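Local coordinates for 6-phosphogluconolactonase (Trypanosoma cruzi, PDB 6VYE), which probably hydrolyses 6-phosphoglucono-1,5-lactone to 6-phosphogluconate, the second step of the pentose phosphate pathway, at residues A[182-194]-A[204-216]. Sequence-based numbering, arbitrary orientation.
Sequences QAESEMHRAVSVG and VWRVTLTPITIIH. With PO4 (phosphate ion), chain D.
Trp205 brings its CZ3 edge to Gln182 OE1 (3.7 Å), near the ring plane, while Val193 CG2 meets the same ring obliquely. Arg206 pairs through its backbone with Gly194, each N-H bonded to the other's carbonyl, and its side chain grips a phosphate ion, NH1 reaching O1 at 2.9 Å and NH2 reaching O4 at 2.6 Å. Val207 CG1 presses on Val191 CG1 at a tight 3.4 Å. Thr208 trades backbone bonds with Ser192, Ser192 N to Thr208 O being nearly straight (173°), and lays CG2 against Ala183 CB. Thr210, the N-cap of helix 211-215, has OG1 between its own N and carbonyl carbon (chi1 60°), donating to Arg189 O at 2.7 Å. Pro211 CB touches Met187 CE, and Met187 SD packs against Ile212 CB (3.9 Å), crossing at a slant. Thr213 OG1 donates to Ala190 O in the carbonyl plane (2.6 Å), Thr210 N from above it. Strand 191-194 thus forms the sheet's edge, held through strand 206-209; the Thr210 and Thr213 hydroxyls tie its preceding loop to the helix start; and the phosphate on Arg206, Arg85 and His173, though probably from the crystallisation liquor, is consistent with a site for the substrate's phosphate.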
loop_
_atom_site.group_PDB
_atom_site.type_symbol
_atom_site.label_atom_id
_atom_site.label_comp_id
_atom_site.label_asym_id
_atom_site.label_seq_id
_atom_site.Cartn_x
_atom_site.Cartn_y
_atom_site.Cartn_z
ATOM N N GLN A 182 7.525 15.059 -1.654
ATOM C CA GLN A 182 8.237 14.966 -0.354
ATOM C C GLN A 182 8.538 13.488 -0.073
ATOM O O GLN A 182 9.607 13.199 0.457
ATOM C CB GLN A 182 7.370 15.649 0.708
ATOM C CG GLN A 182 7.166 17.170 0.496
ATOM C CD GLN A 182 6.113 17.627 -0.512
ATOM O OE1 GLN A 182 5.341 16.836 -1.094
ATOM N NE2 GLN A 182 6.058 18.939 -0.737
ATOM N N ALA A 183 7.655 12.554 -0.440
ATOM C CA ALA A 183 7.858 11.097 -0.226
ATOM C C ALA A 183 8.840 10.480 -1.238
ATOM O O ALA A 183 9.316 9.330 -0.981
ATOM C CB ALA A 183 6.512 10.424 -0.325
ATOM N N GLU A 184 9.062 11.117 -2.393
ATOM C CA GLU A 184 9.687 10.446 -3.562
ATOM C C GLU A 184 10.861 9.566 -3.129
ATOM O O GLU A 184 10.892 8.413 -3.596
ATOM C CB GLU A 184 10.214 11.433 -4.600
ATOM C CG GLU A 184 11.003 10.757 -5.721
ATOM C CD GLU A 184 11.568 11.718 -6.763
ATOM O OE1 GLU A 184 11.088 12.849 -6.835
ATOM O OE2 GLU A 184 12.480 11.325 -7.500
ATOM N N SER A 185 11.787 10.078 -2.304
ATOM C CA SER A 185 13.032 9.374 -1.880
ATOM C C SER A 185 13.156 9.324 -0.349
ATOM O O SER A 185 14.299 9.186 0.146
ATOM C CB SER A 185 14.266 10.050 -2.474
ATOM O OG SER A 185 13.978 10.635 -3.734
ATOM N N GLU A 186 12.061 9.512 0.393
ATOM C CA GLU A 186 12.152 9.765 1.860
ATOM C C GLU A 186 12.642 8.486 2.548
ATOM O O GLU A 186 11.951 7.429 2.414
ATOM C CB GLU A 186 10.824 10.266 2.415
ATOM C CG GLU A 186 10.826 10.419 3.927
ATOM C CD GLU A 186 11.843 11.390 4.523
ATOM O OE1 GLU A 186 11.562 12.608 4.515
ATOM O OE2 GLU A 186 12.858 10.924 5.097
ATOM N N MET A 187 13.803 8.554 3.206
ATOM C CA MET A 187 14.461 7.350 3.793
ATOM C C MET A 187 14.613 7.479 5.313
ATOM O O MET A 187 15.187 6.555 5.889
ATOM C CB MET A 187 15.831 7.052 3.166
ATOM C CG MET A 187 15.767 6.450 1.747
ATOM S SD MET A 187 14.649 5.015 1.387
ATOM C CE MET A 187 14.455 5.245 -0.385
ATOM N N HIS A 188 14.076 8.512 5.961
ATOM C CA HIS A 188 14.149 8.641 7.445
ATOM C C HIS A 188 12.749 8.570 8.071
ATOM O O HIS A 188 12.557 7.698 8.936
ATOM C CB HIS A 188 15.050 9.831 7.789
ATOM C CG HIS A 188 16.445 9.541 7.333
ATOM N ND1 HIS A 188 17.264 8.626 7.997
ATOM C CD2 HIS A 188 17.121 9.916 6.220
ATOM C CE1 HIS A 188 18.406 8.512 7.343
ATOM N NE2 HIS A 188 18.342 9.296 6.248
ATOM N N ARG A 189 11.788 9.355 7.583
ATOM C CA ARG A 189 10.394 9.396 8.094
ATOM C C ARG A 189 9.630 8.140 7.621
ATOM O O ARG A 189 9.829 7.710 6.473
ATOM C CB ARG A 189 9.659 10.639 7.572
ATOM C CG ARG A 189 10.325 11.991 7.768
ATOM C CD ARG A 189 10.881 12.283 9.141
ATOM N NE ARG A 189 10.155 11.626 10.215
ATOM C CZ ARG A 189 10.661 11.372 11.425
ATOM N NH1 ARG A 189 11.896 11.746 11.735
ATOM N NH2 ARG A 189 9.924 10.746 12.334
ATOM N N ALA A 190 8.758 7.577 8.461
ATOM C CA ALA A 190 7.922 6.399 8.120
ATOM C C ALA A 190 6.757 6.825 7.220
ATOM O O ALA A 190 6.272 5.974 6.455
ATOM C CB ALA A 190 7.409 5.757 9.373
ATOM N N VAL A 191 6.288 8.079 7.368
ATOM C CA VAL A 191 5.089 8.675 6.702
ATOM C C VAL A 191 5.467 10.064 6.168
ATOM O O VAL A 191 6.232 10.780 6.814
ATOM C CB VAL A 191 3.905 8.811 7.671
ATOM C CG1 VAL A 191 2.615 9.078 6.909
ATOM C CG2 VAL A 191 3.765 7.613 8.612
ATOM N N SER A 192 4.968 10.419 5.003
ATOM C CA SER A 192 5.219 11.726 4.377
ATOM C C SER A 192 3.984 12.117 3.563
ATOM O O SER A 192 2.863 11.644 3.879
ATOM C CB SER A 192 6.475 11.645 3.536
ATOM O OG SER A 192 6.870 12.937 3.130
ATOM N N VAL A 193 4.167 12.947 2.542
ATOM C CA VAL A 193 3.007 13.558 1.838
ATOM C C VAL A 193 3.319 13.554 0.349
ATOM O O VAL A 193 4.484 13.410 -0.028
ATOM C CB VAL A 193 2.712 14.972 2.362
ATOM C CG1 VAL A 193 2.378 14.978 3.842
ATOM C CG2 VAL A 193 3.858 15.925 2.084
ATOM N N GLY A 194 2.283 13.691 -0.456
ATOM C CA GLY A 194 2.428 13.748 -1.902
ATOM C C GLY A 194 1.213 14.395 -2.497
ATOM O O GLY A 194 0.090 14.236 -1.925
ATOM N N VAL A 204 -5.837 16.267 -4.852
ATOM C CA VAL A 204 -5.858 16.508 -3.388
ATOM C C VAL A 204 -4.519 16.043 -2.813
ATOM O O VAL A 204 -3.886 15.112 -3.383
ATOM C CB VAL A 204 -7.054 15.802 -2.721
ATOM C CG1 VAL A 204 -8.382 16.400 -3.180
ATOM C CG2 VAL A 204 -7.038 14.296 -2.965
ATOM N N TRP A 205 -4.102 16.695 -1.738
ATOM C CA TRP A 205 -2.939 16.301 -0.931
ATOM C C TRP A 205 -3.177 14.886 -0.389
ATOM O O TRP A 205 -4.370 14.526 -0.125
ATOM C CB TRP A 205 -2.722 17.331 0.170
ATOM C CG TRP A 205 -1.905 18.495 -0.300
ATOM C CD1 TRP A 205 -2.339 19.750 -0.616
ATOM C CD2 TRP A 205 -0.488 18.489 -0.519
ATOM N NE1 TRP A 205 -1.283 20.521 -1.024
ATOM C CE2 TRP A 205 -0.136 19.782 -0.969
ATOM C CE3 TRP A 205 0.512 17.523 -0.388
ATOM C CZ2 TRP A 205 1.176 20.126 -1.295
ATOM C CZ3 TRP A 205 1.808 17.864 -0.711
ATOM C CH2 TRP A 205 2.135 19.145 -1.159
ATOM N N ARG A 206 -2.115 14.100 -0.246
ATOM C CA ARG A 206 -2.228 12.748 0.341
ATOM C C ARG A 206 -1.169 12.591 1.415
ATOM O O ARG A 206 -0.107 13.274 1.336
ATOM C CB ARG A 206 -2.064 11.659 -0.707
ATOM C CG ARG A 206 -3.175 11.667 -1.749
ATOM C CD ARG A 206 -2.662 12.231 -3.025
ATOM N NE ARG A 206 -3.626 12.121 -4.093
ATOM C CZ ARG A 206 -3.734 11.111 -4.930
ATOM N NH1 ARG A 206 -2.994 10.030 -4.776
ATOM N NH2 ARG A 206 -4.646 11.154 -5.893
ATOM N N VAL A 207 -1.527 11.813 2.431
ATOM C CA VAL A 207 -0.564 11.287 3.426
ATOM C C VAL A 207 -0.211 9.904 2.890
ATOM O O VAL A 207 -1.120 9.272 2.359
ATOM C CB VAL A 207 -1.199 11.250 4.830
ATOM C CG1 VAL A 207 -0.280 10.597 5.843
ATOM C CG2 VAL A 207 -1.591 12.653 5.272
ATOM N N THR A 208 1.051 9.502 2.963
ATOM C CA THR A 208 1.541 8.258 2.345
ATOM C C THR A 208 2.652 7.692 3.217
ATOM O O THR A 208 3.429 8.477 3.809
ATOM C CB THR A 208 1.991 8.468 0.879
ATOM O OG1 THR A 208 2.360 7.211 0.317
ATOM C CG2 THR A 208 3.155 9.422 0.712
ATOM N N LEU A 209 2.730 6.370 3.244
ATOM C CA LEU A 209 3.919 5.648 3.712
ATOM C C LEU A 209 5.036 5.926 2.710
ATOM O O LEU A 209 4.755 6.225 1.495
ATOM C CB LEU A 209 3.646 4.141 3.827
ATOM C CG LEU A 209 2.542 3.725 4.807
ATOM C CD1 LEU A 209 2.460 2.198 4.832
ATOM C CD2 LEU A 209 2.749 4.285 6.214
ATOM N N THR A 210 6.256 5.839 3.225
ATOM C CA THR A 210 7.467 6.221 2.487
ATOM C C THR A 210 8.091 4.958 1.913
ATOM O O THR A 210 7.778 3.837 2.325
ATOM C CB THR A 210 8.393 6.995 3.427
ATOM O OG1 THR A 210 8.716 6.139 4.530
ATOM C CG2 THR A 210 7.748 8.282 3.885
ATOM N N PRO A 211 9.025 5.103 0.962
ATOM C CA PRO A 211 9.799 3.947 0.504
ATOM C C PRO A 211 10.461 3.187 1.671
ATOM O O PRO A 211 10.381 1.977 1.705
ATOM C CB PRO A 211 10.771 4.573 -0.514
ATOM C CG PRO A 211 10.039 5.793 -1.010
ATOM C CD PRO A 211 9.338 6.338 0.228
ATOM N N ILE A 212 11.107 3.863 2.620
ATOM C CA ILE A 212 11.867 3.152 3.696
ATOM C C ILE A 212 10.892 2.243 4.479
ATOM O O ILE A 212 11.284 1.152 4.846
ATOM C CB ILE A 212 12.669 4.105 4.602
ATOM C CG1 ILE A 212 13.623 3.352 5.530
ATOM C CG2 ILE A 212 11.775 5.033 5.397
ATOM C CD1 ILE A 212 14.606 2.410 4.799
ATOM N N THR A 213 9.651 2.651 4.665
ATOM C CA THR A 213 8.633 1.850 5.377
ATOM C C THR A 213 8.279 0.603 4.579
ATOM O O THR A 213 8.201 -0.422 5.200
ATOM C CB THR A 213 7.349 2.623 5.681
ATOM O OG1 THR A 213 7.702 3.766 6.451
ATOM C CG2 THR A 213 6.379 1.771 6.470
ATOM N N ILE A 214 8.031 0.733 3.270
ATOM C CA ILE A 214 7.666 -0.394 2.379
ATOM C C ILE A 214 8.870 -1.343 2.275
ATOM O O ILE A 214 8.701 -2.605 2.327
ATOM C CB ILE A 214 7.185 0.129 1.005
ATOM C CG1 ILE A 214 5.895 0.925 1.170
ATOM C CG2 ILE A 214 7.027 -1.011 0.003
ATOM C CD1 ILE A 214 5.517 1.750 -0.027
ATOM N N ILE A 215 10.053 -0.773 2.134
ATOM C CA ILE A 215 11.322 -1.539 1.976
ATOM C C ILE A 215 11.544 -2.468 3.184
ATOM O O ILE A 215 12.097 -3.548 2.983
ATOM C CB ILE A 215 12.489 -0.568 1.721
ATOM C CG1 ILE A 215 12.464 -0.108 0.256
ATOM C CG2 ILE A 215 13.825 -1.202 2.085
ATOM C CD1 ILE A 215 13.304 1.126 -0.031
ATOM N N HIS A 216 11.080 -2.090 4.374
ATOM C CA HIS A 216 11.256 -2.888 5.616
ATOM C C HIS A 216 10.020 -3.704 6.026
ATOM O O HIS A 216 10.086 -4.301 7.121
ATOM C CB HIS A 216 11.748 -1.959 6.718
ATOM C CG HIS A 216 13.199 -1.719 6.543
ATOM N ND1 HIS A 216 13.693 -0.635 5.816
ATOM C CD2 HIS A 216 14.261 -2.459 6.914
ATOM C CE1 HIS A 216 15.001 -0.714 5.799
ATOM N NE2 HIS A 216 15.369 -1.812 6.464
HETATM P P PO4 D . -4.044 7.580 -7.122
HETATM O O1 PO4 D . -2.886 7.450 -6.090
HETATM O O2 PO4 D . -4.785 6.284 -7.206
HETATM O O3 PO4 D . -3.516 7.869 -8.507
HETATM O O4 PO4 D . -4.945 8.729 -6.688
#